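Local coordinates for envelope protein (White spot syndrome virus, PDB 7DDA) that is a viral envelope protein whose C-terminal domain, the part described here, binds sulfate at sites held responsible for heparin binding, at residues A117-D122 and T128-A133; A39-G44 and F150-Q155; D29-T34 and A107-L112. One frame throughout, in Å; residues are numbered along the deposited sequence.

Contact 1: A117-D122 and T128-A133; sequences AEIESD and TNIGVA
Ile130 and Thr128 pack against Ala117 and Ile119 at one end of a beta-sandwich of two four-stranded antiparallel sheets. Within the chain, strand 110-120 is outermost in one sheet and strand 131-135 in the other. The chain crosses between the sheets here through a short loop. No hydrogen bond joins the two segments, and the contact is almost wholly apolar.

Ile130 makes much of the contact with its end methyl. Its CG1 lies beside the backbone N, opposite the carbonyl carbon (chi1 -58°), and the chain then extends fully, which carries CD1 up to the backbone of the other strand. Ile130 CD1 lies 3.4 Å from Ala117 O and is also close to Glu118 N. The methyl therefore rests on the peptide link between these two residues. Ile130 CD1 also meets Ala117 CB at 4.0 Å, and Ile119 CG1 is a little further off.

Ile119 has contacts along two branches. Its CG1 lies near Thr128 O, while its CB and CG2 face the methyl of Thr128. The two side chains cross at a slant. Leu161 and Phe150 continue the apolar cluster around Ala117 and Ile130, and Ile152 and Cys41 do so around Ile119.

Thr128 is split between two tasks. With chi1 at 54°, its methyl turns to Ile119 and its hydroxyl is left for a different partner. OG1 hydrogen-bonds Asn129 OD1 of the third subunit, so this loop also belongs to the trimer interface. Thr128 CG2 lies 3.9 Å from Ile119 CB.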
ATOM      1  N   ALA A 117      -4.487   5.385  -2.237  1.00 16.05           N
ATOM      2  CA  ALA A 117      -5.896   5.016  -2.282  1.00 18.10           C
ATOM      3  C   ALA A 117      -6.114   3.900  -3.297  1.00 19.37           C
ATOM      4  O   ALA A 117      -5.404   3.808  -4.303  1.00 20.72           O
ATOM      5  CB  ALA A 117      -6.775   6.220  -2.627  1.00 17.66           C
ATOM      6  N   GLU A 118      -7.105   3.054  -3.022  1.00 17.50           N
ATOM      7  CA  GLU A 118      -7.401   1.900  -3.863  1.00 20.33           C
ATOM      8  C   GLU A 118      -8.872   1.522  -3.718  1.00 21.23           C
ATOM      9  O   GLU A 118      -9.471   1.688  -2.653  1.00 22.06           O
ATOM     10  CB  GLU A 118      -6.443   0.732  -3.541  1.00 17.68           C
ATOM     11  CG  GLU A 118      -6.328   0.262  -2.057  1.00 22.19           C
ATOM     12  CD  GLU A 118      -7.215  -0.896  -1.628  1.00 21.87           C
ATOM     13  OE1 GLU A 118      -7.731  -1.601  -2.499  1.00 26.87           O
ATOM     14  OE2 GLU A 118      -7.295  -1.170  -0.406  1.00 21.32           O
ATOM     15  N   ILE A 119      -9.462   1.078  -4.828  1.00 19.53           N
ATOM     16  CA  ILE A 119     -10.851   0.635  -4.844  1.00 18.62           C
ATOM     17  C   ILE A 119     -10.933  -0.794  -4.315  1.00 18.73           C
ATOM     18  O   ILE A 119     -10.210  -1.685  -4.766  1.00 21.32           O
ATOM     19  CB  ILE A 119     -11.431   0.733  -6.262  1.00 20.40           C
ATOM     20  CG1 ILE A 119     -11.265   2.146  -6.812  1.00 21.36           C
ATOM     21  CG2 ILE A 119     -12.902   0.296  -6.278  1.00 22.86           C
ATOM     22  CD1 ILE A 119     -12.333   3.082  -6.376  1.00 21.79           C
ATOM     23  N   GLU A 120     -11.815  -1.017  -3.360  1.00 20.28           N
ATOM     24  CA  GLU A 120     -12.053  -2.333  -2.794  1.00 21.03           C
ATOM     25  C   GLU A 120     -13.415  -2.807  -3.264  1.00 19.78           C
ATOM     26  O   GLU A 120     -14.437  -2.194  -2.952  1.00 27.14           O
ATOM     27  CB  GLU A 120     -11.992  -2.301  -1.273  1.00 20.34           C
ATOM     28  CG  GLU A 120     -11.845  -3.635  -0.652  1.00 19.43           C
ATOM     29  CD  GLU A 120     -11.918  -3.548   0.840  1.00 26.07           C
ATOM     30  OE1 GLU A 120     -10.852  -3.423   1.476  1.00 23.03           O
ATOM     31  OE2 GLU A 120     -13.053  -3.577   1.370  1.00 29.74           O
ATOM     32  N   SER A 121     -13.420  -3.905  -3.988  1.00 23.33           N
ATOM     33  CA  SER A 121     -14.544  -4.327  -4.795  1.00 23.68           C
ATOM     34  C   SER A 121     -14.562  -5.844  -4.823  1.00 27.09           C
ATOM     35  O   SER A 121     -13.514  -6.495  -4.735  1.00 25.18           O
ATOM     36  CB  SER A 121     -14.431  -3.766  -6.213  1.00 22.84           C
ATOM     37  OG  SER A 121     -15.363  -4.390  -7.072  1.00 38.22           O
ATOM     38  N   ASP A 122     -15.757  -6.402  -4.946  1.00 26.45           N
ATOM     39  CA  ASP A 122     -15.864  -7.845  -5.034  1.00 24.42           C
ATOM     40  C   ASP A 122     -15.791  -8.343  -6.472  1.00 23.71           C
ATOM     41  O   ASP A 122     -15.691  -9.550  -6.694  1.00 32.73           O
ATOM     42  CB  ASP A 122     -17.136  -8.301  -4.311  1.00 23.31           C
ATOM     43  CG  ASP A 122     -18.378  -8.017  -5.073  1.00 25.80           C
ATOM     44  OD1 ASP A 122     -18.325  -7.241  -6.041  1.00 36.29           O
ATOM     45  OD2 ASP A 122     -19.439  -8.521  -4.664  1.00 40.24           O
ATOM     46  N   THR A 128     -10.370   0.358 -12.126  1.00 19.11           N
ATOM     47  CA  THR A 128     -10.149   0.820 -10.759  1.00 21.53           C
ATOM     48  C   THR A 128      -9.006   1.821 -10.655  1.00 21.00           C
ATOM     49  O   THR A 128      -8.559   2.116  -9.546  1.00 22.04           O
ATOM     50  CB  THR A 128      -9.903  -0.347  -9.786  1.00 18.03           C
ATOM     51  OG1 THR A 128      -8.839  -1.176 -10.259  1.00 20.48           O
ATOM     52  CG2 THR A 128     -11.160  -1.186  -9.596  1.00 21.64           C
ATOM     53  N   ASN A 129      -8.529   2.353 -11.775  1.00 20.87           N
ATOM     54  CA  ASN A 129      -7.643   3.506 -11.739  1.00 19.10           C
ATOM     55  C   ASN A 129      -8.253   4.641 -10.913  1.00 22.95           C
ATOM     56  O   ASN A 129      -9.460   4.895 -10.959  1.00 26.99           O
ATOM     57  CB  ASN A 129      -7.369   3.993 -13.156  1.00 20.27           C
ATOM     58  CG  ASN A 129      -6.433   3.078 -13.917  1.00 23.17           C
ATOM     59  OD1 ASN A 129      -5.776   2.222 -13.336  1.00 21.19           O
ATOM     60  ND2 ASN A 129      -6.357   3.268 -15.229  1.00 20.48           N
ATOM     61  N   ILE A 130      -7.406   5.325 -10.155  1.00 19.71           N
ATOM     62  CA  ILE A 130      -7.793   6.484  -9.370  1.00 18.81           C
ATOM     63  C   ILE A 130      -6.963   7.668  -9.829  1.00 21.55           C
ATOM     64  O   ILE A 130      -5.732   7.596  -9.847  1.00 22.82           O
ATOM     65  CB  ILE A 130      -7.577   6.235  -7.871  1.00 19.99           C
ATOM     66  CG1 ILE A 130      -8.383   5.015  -7.435  1.00 16.37           C
ATOM     67  CG2 ILE A 130      -7.946   7.490  -7.083  1.00 18.45           C
ATOM     68  CD1 ILE A 130      -8.172   4.649  -6.037  1.00 19.13           C
ATOM     69  N   GLY A 131      -7.632   8.762 -10.192  1.00 27.11           N
ATOM     70  CA  GLY A 131      -6.942   9.998 -10.514  1.00 22.73           C
ATOM     71  C   GLY A 131      -6.816  10.858  -9.271  1.00 23.16           C
ATOM     72  O   GLY A 131      -7.786  11.040  -8.529  1.00 22.39           O
ATOM     73  N   VAL A 132      -5.612  11.373  -9.040  1.00 26.28           N
ATOM     74  CA  VAL A 132      -5.351  12.275  -7.920  1.00 26.05           C
ATOM     75  C   VAL A 132      -5.708  13.692  -8.333  1.00 23.44           C
ATOM     76  O   VAL A 132      -5.349  14.138  -9.427  1.00 27.68           O
ATOM     77  CB  VAL A 132      -3.881  12.185  -7.475  1.00 28.68           C
ATOM     78  CG1 VAL A 132      -3.638  13.040  -6.220  1.00 27.04           C
ATOM     79  CG2 VAL A 132      -3.505  10.743  -7.201  1.00 23.20           C
ATOM     80  N   ALA A 133      -6.428  14.398  -7.469  1.00 24.02           N
ATOM     81  CA  ALA A 133      -6.784  15.790  -7.735  1.00 23.29           C
ATOM     82  C   ALA A 133      -6.162  16.663  -6.655  1.00 19.01           C
ATOM     83  O   ALA A 133      -4.939  16.829  -6.629  1.00 19.49           O
ATOM     84  CB  ALA A 133      -8.305  15.972  -7.802  1.00 15.88           C
TER

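Contact 2: A39-G44 and F150-Q155; sequences ADCETG and FLIPKQ
Cys41 takes part in the apolar layer between the two sheets of the beta-sandwich, where it sits against Ile152 and Gln155. Cys41 follows strand 30-40 of one sheet, and Ile152 lies on strand 145-153 of the other. The contact is small and buried.

The sulfur does most of the touching. Cys41 SG lies 3.8 Å from Ile152 CD1, and Cys41 CB is at 4.0 Å from the same methyl. Ile152 holds its CG1 between the backbone N and the carbonyl carbon (chi1 71°). From there its chain extends, so that only the end methyl arrives at the cysteine. Ile119, on the strand 110-120, packs on both Cys41 and Gln155 and fills in the cluster.

The turn that carries Cys41 is set by Asp40. This is an Asx turn: Asp40 OD2 accepts from Glu42 N at 2.9 Å, met from above the carboxylate plane. The same oxygen takes Thr43 N at 3.0 Å on its anti lone pair, in a straighter bond. Two backbone donors thus share one oxygen, while Asp40 OD1 forms a salt bridge with Lys160. A further bond from Gly44 N to Asp40 O tightens the turn.

Gln155 offers carbon to the cysteine and uses its amide NH2 for two hydrogen bonds. Its chain bends at chi2 (-70°), folding the amide back over its own segment. Gln155 NE2 bonds Pro153 O at 3.0 Å, with the donor above the carbonyl plane. NE2 also bonds Asn127 O. The carbon that meets the sulfur is Gln155 CG, 4.0 Å from Cys41 SG.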
ATOM      1  N   ALA A  39     -14.321   4.455   2.695  1.00 20.11           N
ATOM      2  CA  ALA A  39     -15.410   5.331   2.290  1.00 20.62           C
ATOM      3  C   ALA A  39     -16.212   4.687   1.164  1.00 22.09           C
ATOM      4  O   ALA A  39     -15.693   3.878   0.394  1.00 23.14           O
ATOM      5  CB  ALA A  39     -14.888   6.695   1.832  1.00 18.19           C
ATOM      6  N   ASP A  40     -17.478   5.071   1.050  1.00 21.97           N
ATOM      7  CA  ASP A  40     -18.357   4.446   0.072  1.00 23.05           C
ATOM      8  C   ASP A  40     -18.209   5.098  -1.303  1.00 23.08           C
ATOM      9  O   ASP A  40     -18.215   6.326  -1.417  1.00 24.30           O
ATOM     10  CB  ASP A  40     -19.803   4.533   0.539  1.00 20.19           C
ATOM     11  CG  ASP A  40     -20.730   3.790  -0.371  1.00 22.56           C
ATOM     12  OD1 ASP A  40     -20.849   2.557  -0.205  1.00 17.73           O
ATOM     13  OD2 ASP A  40     -21.298   4.442  -1.281  1.00 24.42           O
ATOM     14  N   CYS A  41     -18.101   4.279  -2.354  1.00 20.83           N
ATOM     15  CA  CYS A  41     -17.834   4.832  -3.682  1.00 23.73           C
ATOM     16  C   CYS A  41     -19.014   5.592  -4.266  1.00 27.17           C
ATOM     17  O   CYS A  41     -18.821   6.388  -5.185  1.00 31.52           O
ATOM     18  CB  CYS A  41     -17.431   3.739  -4.668  1.00 21.08           C
ATOM     19  SG  CYS A  41     -15.739   3.183  -4.530  1.00 25.64           S
ATOM     20  N   GLU A  42     -20.227   5.352  -3.782  1.00 29.20           N
ATOM     21  CA  GLU A  42     -21.411   5.988  -4.342  1.00 31.75           C
ATOM     22  C   GLU A  42     -21.796   7.261  -3.602  1.00 33.96           C
ATOM     23  O   GLU A  42     -22.074   8.280  -4.234  1.00 34.80           O
ATOM     24  CB  GLU A  42     -22.586   5.001  -4.341  1.00 30.79           C
ATOM     25  CG  GLU A  42     -23.857   5.494  -5.040  1.00 38.73           C
ATOM     26  CD  GLU A  42     -23.574   6.441  -6.213  1.00 51.15           C
ATOM     27  OE1 GLU A  42     -22.891   6.017  -7.179  1.00 48.73           O
ATOM     28  OE2 GLU A  42     -24.062   7.599  -6.180  1.00 52.82           O
ATOM     29  N   THR A  43     -21.807   7.241  -2.279  1.00 29.01           N
ATOM     30  CA  THR A  43     -22.168   8.429  -1.525  1.00 25.26           C
ATOM     31  C   THR A  43     -20.963   9.249  -1.089  1.00 28.02           C
ATOM     32  O   THR A  43     -21.113  10.442  -0.795  1.00 28.05           O
ATOM     33  CB  THR A  43     -22.981   8.021  -0.296  1.00 29.73           C
ATOM     34  OG1 THR A  43     -22.152   7.270   0.608  1.00 26.07           O
ATOM     35  CG2 THR A  43     -24.170   7.161  -0.734  1.00 21.59           C
ATOM     36  N   GLY A  44     -19.774   8.646  -1.051  1.00 26.31           N
ATOM     37  CA  GLY A  44     -18.617   9.261  -0.452  1.00 20.66           C
ATOM     38  C   GLY A  44     -18.525   9.122   1.051  1.00 25.14           C
ATOM     39  O   GLY A  44     -17.481   9.459   1.616  1.00 26.21           O
ATOM     40  N   PHE A 150     -10.094  12.595  -5.097  1.00 18.16           N
ATOM     41  CA  PHE A 150      -9.910  11.422  -5.931  1.00 16.88           C
ATOM     42  C   PHE A 150     -10.940  11.422  -7.047  1.00 20.06           C
ATOM     43  O   PHE A 150     -12.126  11.660  -6.801  1.00 22.42           O
ATOM     44  CB  PHE A 150      -9.999  10.171  -5.073  1.00 15.49           C
ATOM     45  CG  PHE A 150      -9.042  10.190  -3.919  1.00 18.42           C
ATOM     46  CD1 PHE A 150      -7.711   9.826  -4.099  1.00 16.50           C
ATOM     47  CD2 PHE A 150      -9.450  10.633  -2.669  1.00 15.88           C
ATOM     48  CE1 PHE A 150      -6.817   9.861  -3.045  1.00 15.00           C
ATOM     49  CE2 PHE A 150      -8.559  10.675  -1.601  1.00 16.65           C
ATOM     50  CZ  PHE A 150      -7.244  10.285  -1.788  1.00 17.60           C
ATOM     51  N   LEU A 151     -10.479  11.201  -8.274  1.00 16.93           N
ATOM     52  CA  LEU A 151     -11.361  10.964  -9.409  1.00 20.48           C
ATOM     53  C   LEU A 151     -11.454   9.461  -9.602  1.00 20.16           C
ATOM     54  O   LEU A 151     -10.438   8.807  -9.858  1.00 25.03           O
ATOM     55  CB  LEU A 151     -10.818  11.616 -10.677  1.00 17.33           C
ATOM     56  CG  LEU A 151     -11.657  11.545 -11.956  1.00 24.61           C
ATOM     57  CD1 LEU A 151     -13.071  12.120 -11.802  1.00 16.36           C
ATOM     58  CD2 LEU A 151     -10.902  12.218 -13.088  1.00 30.77           C
ATOM     59  N   ILE A 152     -12.643   8.901  -9.448  1.00 22.41           N
ATOM     60  CA  ILE A 152     -12.754   7.454  -9.638  1.00 28.83           C
ATOM     61  C   ILE A 152     -13.737   7.148 -10.767  1.00 27.49           C
ATOM     62  O   ILE A 152     -14.655   7.942 -11.027  1.00 23.56           O
ATOM     63  CB  ILE A 152     -13.159   6.720  -8.341  1.00 24.91           C
ATOM     64  CG1 ILE A 152     -14.609   7.006  -7.977  1.00 24.44           C
ATOM     65  CG2 ILE A 152     -12.229   7.071  -7.189  1.00 19.40           C
ATOM     66  CD1 ILE A 152     -15.149   6.091  -6.901  1.00 21.28           C
ATOM     67  N   PRO A 153     -13.563   6.038 -11.484  1.00 25.07           N
ATOM     68  CA  PRO A 153     -14.621   5.577 -12.382  1.00 24.78           C
ATOM     69  C   PRO A 153     -15.818   5.127 -11.568  1.00 28.31           C
ATOM     70  O   PRO A 153     -15.675   4.673 -10.429  1.00 27.97           O
ATOM     71  CB  PRO A 153     -13.981   4.396 -13.122  1.00 24.98           C
ATOM     72  CG  PRO A 153     -12.516   4.459 -12.800  1.00 26.85           C
ATOM     73  CD  PRO A 153     -12.415   5.122 -11.470  1.00 23.78           C
ATOM     74  N   LYS A 154     -17.009   5.288 -12.152  1.00 28.67           N
ATOM     75  CA  LYS A 154     -18.213   4.698 -11.582  1.00 29.83           C
ATOM     76  C   LYS A 154     -17.980   3.228 -11.277  1.00 26.44           C
ATOM     77  O   LYS A 154     -17.462   2.486 -12.111  1.00 24.32           O
ATOM     78  CB  LYS A 154     -19.382   4.853 -12.554  1.00 36.95           C
ATOM     79  CG  LYS A 154     -20.708   4.292 -12.068  1.00 45.47           C
ATOM     80  CD  LYS A 154     -21.716   4.275 -13.231  1.00 59.37           C
ATOM     81  CE  LYS A 154     -21.064   3.749 -14.527  1.00 60.84           C
ATOM     82  NZ  LYS A 154     -21.712   4.171 -15.820  1.00 60.93           N
ATOM     83  N   GLN A 155     -18.365   2.814 -10.082  1.00 27.86           N
ATOM     84  CA  GLN A 155     -18.151   1.455  -9.622  1.00 30.40           C
ATOM     85  C   GLN A 155     -19.459   0.686  -9.475  1.00 28.92           C
ATOM     86  O   GLN A 155     -20.538   1.278  -9.367  1.00 30.20           O
ATOM     87  CB  GLN A 155     -17.407   1.469  -8.278  1.00 30.00           C
ATOM     88  CG  GLN A 155     -16.084   2.177  -8.366  1.00 24.83           C
ATOM     89  CD  GLN A 155     -15.102   1.391  -9.179  1.00 24.00           C
ATOM     90  OE1 GLN A 155     -15.080   0.158  -9.130  1.00 28.10           O
ATOM     91  NE2 GLN A 155     -14.305   2.092  -9.975  1.00 22.64           N
TER

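Contact 3: D29-T34 and A107-L112; sequences DSKTAT and AGYTCL
Segments 29-34 and 107-112 belong to strands 30-40 and 110-120, which run the same way in one antiparallel sheet of the beta-sandwich with strand 160-170 between them, and Tyr109 bridges the gap to Asp29 and Lys31. Their backbones do not pair with each other. Both pair with the middle strand: Lys31 bonds Cys169, and Thr110 bonds Trp170. The disulfide between Cys111 and Cys169 ties the second segment to that strand as well.

The contact is therefore made by side chains reaching across a strand. Tyr109 supplies most of it. Its CG lies beside the backbone N (chi1 -75°), and the ring extends over the middle strand, packing on Cys169 and on Thr171 at the chain end. Its phenol end then arrives at the first segment. Lys106 makes a cation-pi contact with the same ring.

Asp29 comes from the other side. This residue is poorly ordered, and its OD2 is modelled too close to Tyr109 OH to carry weight. The nature of this polar approach therefore stays doubtful, and no type of bond can be read from it. As modelled, the carboxylate stands nearly perpendicular to the ring, the two planes being 89° apart. Its OD2 is placed at the ring edge, in the ring plane.

Lys31 adds the aliphatic part of its chain. That chain bends at chi2 (-106°) and passes the phenol end obliquely. Two of its carbons take part. Lys31 CG is 4.2 Å from Tyr109 CE2, and Lys31 CE is 4.1 Å from Tyr109 OH.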
ATOM      1  N   ASP A  29      10.023  16.442  20.031  1.00 83.65           N
ATOM      2  CA  ASP A  29       9.356  15.168  19.776  1.00 78.54           C
ATOM      3  C   ASP A  29       8.885  15.039  18.327  1.00 76.17           C
ATOM      4  O   ASP A  29       8.536  16.022  17.670  1.00 71.45           O
ATOM      5  CB  ASP A  29       8.178  15.018  20.745  1.00 70.86           C
ATOM      6  CG  ASP A  29       7.405  13.731  20.539  1.00 77.81           C
ATOM      7  OD1 ASP A  29       7.906  12.651  20.930  1.00 81.99           O
ATOM      8  OD2 ASP A  29       6.276  13.810  20.014  1.00 76.80           O
ATOM      9  N   SER A  30       8.880  13.794  17.834  1.00 75.41           N
ATOM     10  CA  SER A  30       8.485  13.463  16.468  1.00 67.81           C
ATOM     11  C   SER A  30       7.644  12.191  16.465  1.00 65.95           C
ATOM     12  O   SER A  30       7.922  11.255  17.220  1.00 67.78           O
ATOM     13  CB  SER A  30       9.715  13.290  15.566  1.00 62.07           C
ATOM     14  OG  SER A  30       9.330  12.878  14.265  1.00 67.12           O
ATOM     15  N   LYS A  31       6.613  12.154  15.620  1.00 59.40           N
ATOM     16  CA  LYS A  31       5.650  11.058  15.625  1.00 58.47           C
ATOM     17  C   LYS A  31       5.169  10.767  14.207  1.00 51.52           C
ATOM     18  O   LYS A  31       5.120  11.657  13.348  1.00 49.23           O
ATOM     19  CB  LYS A  31       4.434  11.377  16.515  1.00 59.37           C
ATOM     20  CG  LYS A  31       4.755  11.658  17.967  1.00 61.71           C
ATOM     21  CD  LYS A  31       4.354  10.508  18.870  1.00 68.79           C
ATOM     22  CE  LYS A  31       4.137  10.996  20.293  1.00 68.35           C
ATOM     23  NZ  LYS A  31       4.272   9.897  21.277  1.00 69.49           N
ATOM     24  N   THR A  32       4.818   9.502  13.967  1.00 42.50           N
ATOM     25  CA  THR A  32       4.196   9.088  12.719  1.00 41.74           C
ATOM     26  C   THR A  32       3.001   8.183  13.005  1.00 38.19           C
ATOM     27  O   THR A  32       2.962   7.464  14.009  1.00 37.86           O
ATOM     28  CB  THR A  32       5.165   8.361  11.764  1.00 38.75           C
ATOM     29  OG1 THR A  32       5.734   7.221  12.419  1.00 44.08           O
ATOM     30  CG2 THR A  32       6.278   9.264  11.268  1.00 42.78           C
ATOM     31  N   ALA A  33       2.009   8.249  12.116  1.00 29.29           N
ATOM     32  CA  ALA A  33       0.828   7.405  12.206  1.00 28.54           C
ATOM     33  C   ALA A  33       0.334   7.082  10.802  1.00 29.77           C
ATOM     34  O   ALA A  33       0.534   7.854   9.855  1.00 30.57           O
ATOM     35  CB  ALA A  33      -0.289   8.063  13.021  1.00 24.98           C
ATOM     36  N   THR A  34      -0.304   5.924  10.684  1.00 29.74           N
ATOM     37  CA  THR A  34      -0.985   5.490   9.474  1.00 28.80           C
ATOM     38  C   THR A  34      -2.460   5.339   9.803  1.00 28.03           C
ATOM     39  O   THR A  34      -2.812   4.641  10.761  1.00 32.14           O
ATOM     40  CB  THR A  34      -0.423   4.154   8.963  1.00 29.47           C
ATOM     41  OG1 THR A  34       0.971   4.305   8.672  1.00 28.29           O
ATOM     42  CG2 THR A  34      -1.175   3.682   7.720  1.00 26.27           C
ATOM     43  N   ALA A 107      -2.259  19.443  19.452  1.00 37.08           N
ATOM     44  CA  ALA A 107      -1.724  20.679  20.006  1.00 39.56           C
ATOM     45  C   ALA A 107      -0.200  20.631  20.010  1.00 33.07           C
ATOM     46  O   ALA A 107       0.401  19.661  20.478  1.00 35.69           O
ATOM     47  CB  ALA A 107      -2.266  20.905  21.412  1.00 36.72           C
ATOM     48  N   GLY A 108       0.418  21.661  19.437  1.00 33.99           N
ATOM     49  CA  GLY A 108       1.854  21.759  19.349  1.00 29.60           C
ATOM     50  C   GLY A 108       2.459  21.281  18.045  1.00 38.19           C
ATOM     51  O   GLY A 108       3.573  21.703  17.706  1.00 41.43           O
ATOM     52  N   TYR A 109       1.764  20.429  17.290  1.00 37.26           N
ATOM     53  CA  TYR A 109       2.390  19.700  16.193  1.00 37.70           C
ATOM     54  C   TYR A 109       2.110  20.312  14.826  1.00 34.61           C
ATOM     55  O   TYR A 109       1.023  20.836  14.565  1.00 30.49           O
ATOM     56  CB  TYR A 109       1.942  18.243  16.190  1.00 37.68           C
ATOM     57  CG  TYR A 109       2.591  17.405  17.267  1.00 43.17           C
ATOM     58  CD1 TYR A 109       2.120  17.425  18.577  1.00 37.96           C
ATOM     59  CD2 TYR A 109       3.683  16.591  16.972  1.00 45.45           C
ATOM     60  CE1 TYR A 109       2.720  16.648  19.560  1.00 44.06           C
ATOM     61  CE2 TYR A 109       4.282  15.810  17.945  1.00 47.34           C
ATOM     62  CZ  TYR A 109       3.799  15.842  19.234  1.00 45.92           C
ATOM     63  OH  TYR A 109       4.404  15.063  20.189  1.00 43.85           O
ATOM     64  N   THR A 110       3.118  20.246  13.967  1.00 33.27           N
ATOM     65  CA  THR A 110       3.001  20.470  12.537  1.00 35.05           C
ATOM     66  C   THR A 110       3.095  19.109  11.858  1.00 38.88           C
ATOM     67  O   THR A 110       3.808  18.225  12.344  1.00 35.87           O
ATOM     68  CB  THR A 110       4.113  21.402  12.045  1.00 37.51           C
ATOM     69  OG1 THR A 110       4.066  22.618  12.801  1.00 40.34           O
ATOM     70  CG2 THR A 110       3.964  21.725  10.553  1.00 32.99           C
ATOM     71  N   CYS A 111       2.362  18.920  10.754  1.00 32.84           N
ATOM     72  CA  CYS A 111       2.291  17.604  10.137  1.00 30.26           C
ATOM     73  C   CYS A 111       2.497  17.666   8.633  1.00 30.12           C
ATOM     74  O   CYS A 111       2.163  18.653   7.969  1.00 28.69           O
ATOM     75  CB  CYS A 111       0.961  16.905  10.418  1.00 26.12           C
ATOM     76  SG  CYS A 111       0.658  16.508  12.151  1.00 34.45           S
ATOM     77  N   LEU A 112       3.061  16.582   8.112  1.00 30.51           N
ATOM     78  CA  LEU A 112       3.004  16.244   6.702  1.00 28.36           C
ATOM     79  C   LEU A 112       2.079  15.042   6.509  1.00 28.19           C
ATOM     80  O   LEU A 112       1.910  14.209   7.411  1.00 25.66           O
ATOM     81  CB  LEU A 112       4.400  15.949   6.162  1.00 27.48           C
ATOM     82  CG  LEU A 112       5.342  17.139   5.980  1.00 29.73           C
ATOM     83  CD1 LEU A 112       6.701  16.625   5.571  1.00 26.27           C
ATOM     84  CD2 LEU A 112       4.824  18.145   4.942  1.00 23.95           C
TER

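How the contacts relate
Contacts 1 and 2 are neighbours, with centres about 8 Å apart. They share one end of the beta-sandwich, where Gly131 and Leu151 pair between strands 131-135 and 145-153. Contact 3 lies at the other end, its centre about 27 Å from that of contact 1 and about 29 Å from that of contact 2. The long strands 30-40 and 110-120 span this distance. The first serves contacts 2 and 3, the second contacts 1 and 3. Along the chain, contact 3 closes before contact 1 opens, and its segments alternate with those of contact 2. Contacts 1 and 2 join the two sheets, whereas contact 3 stays within one.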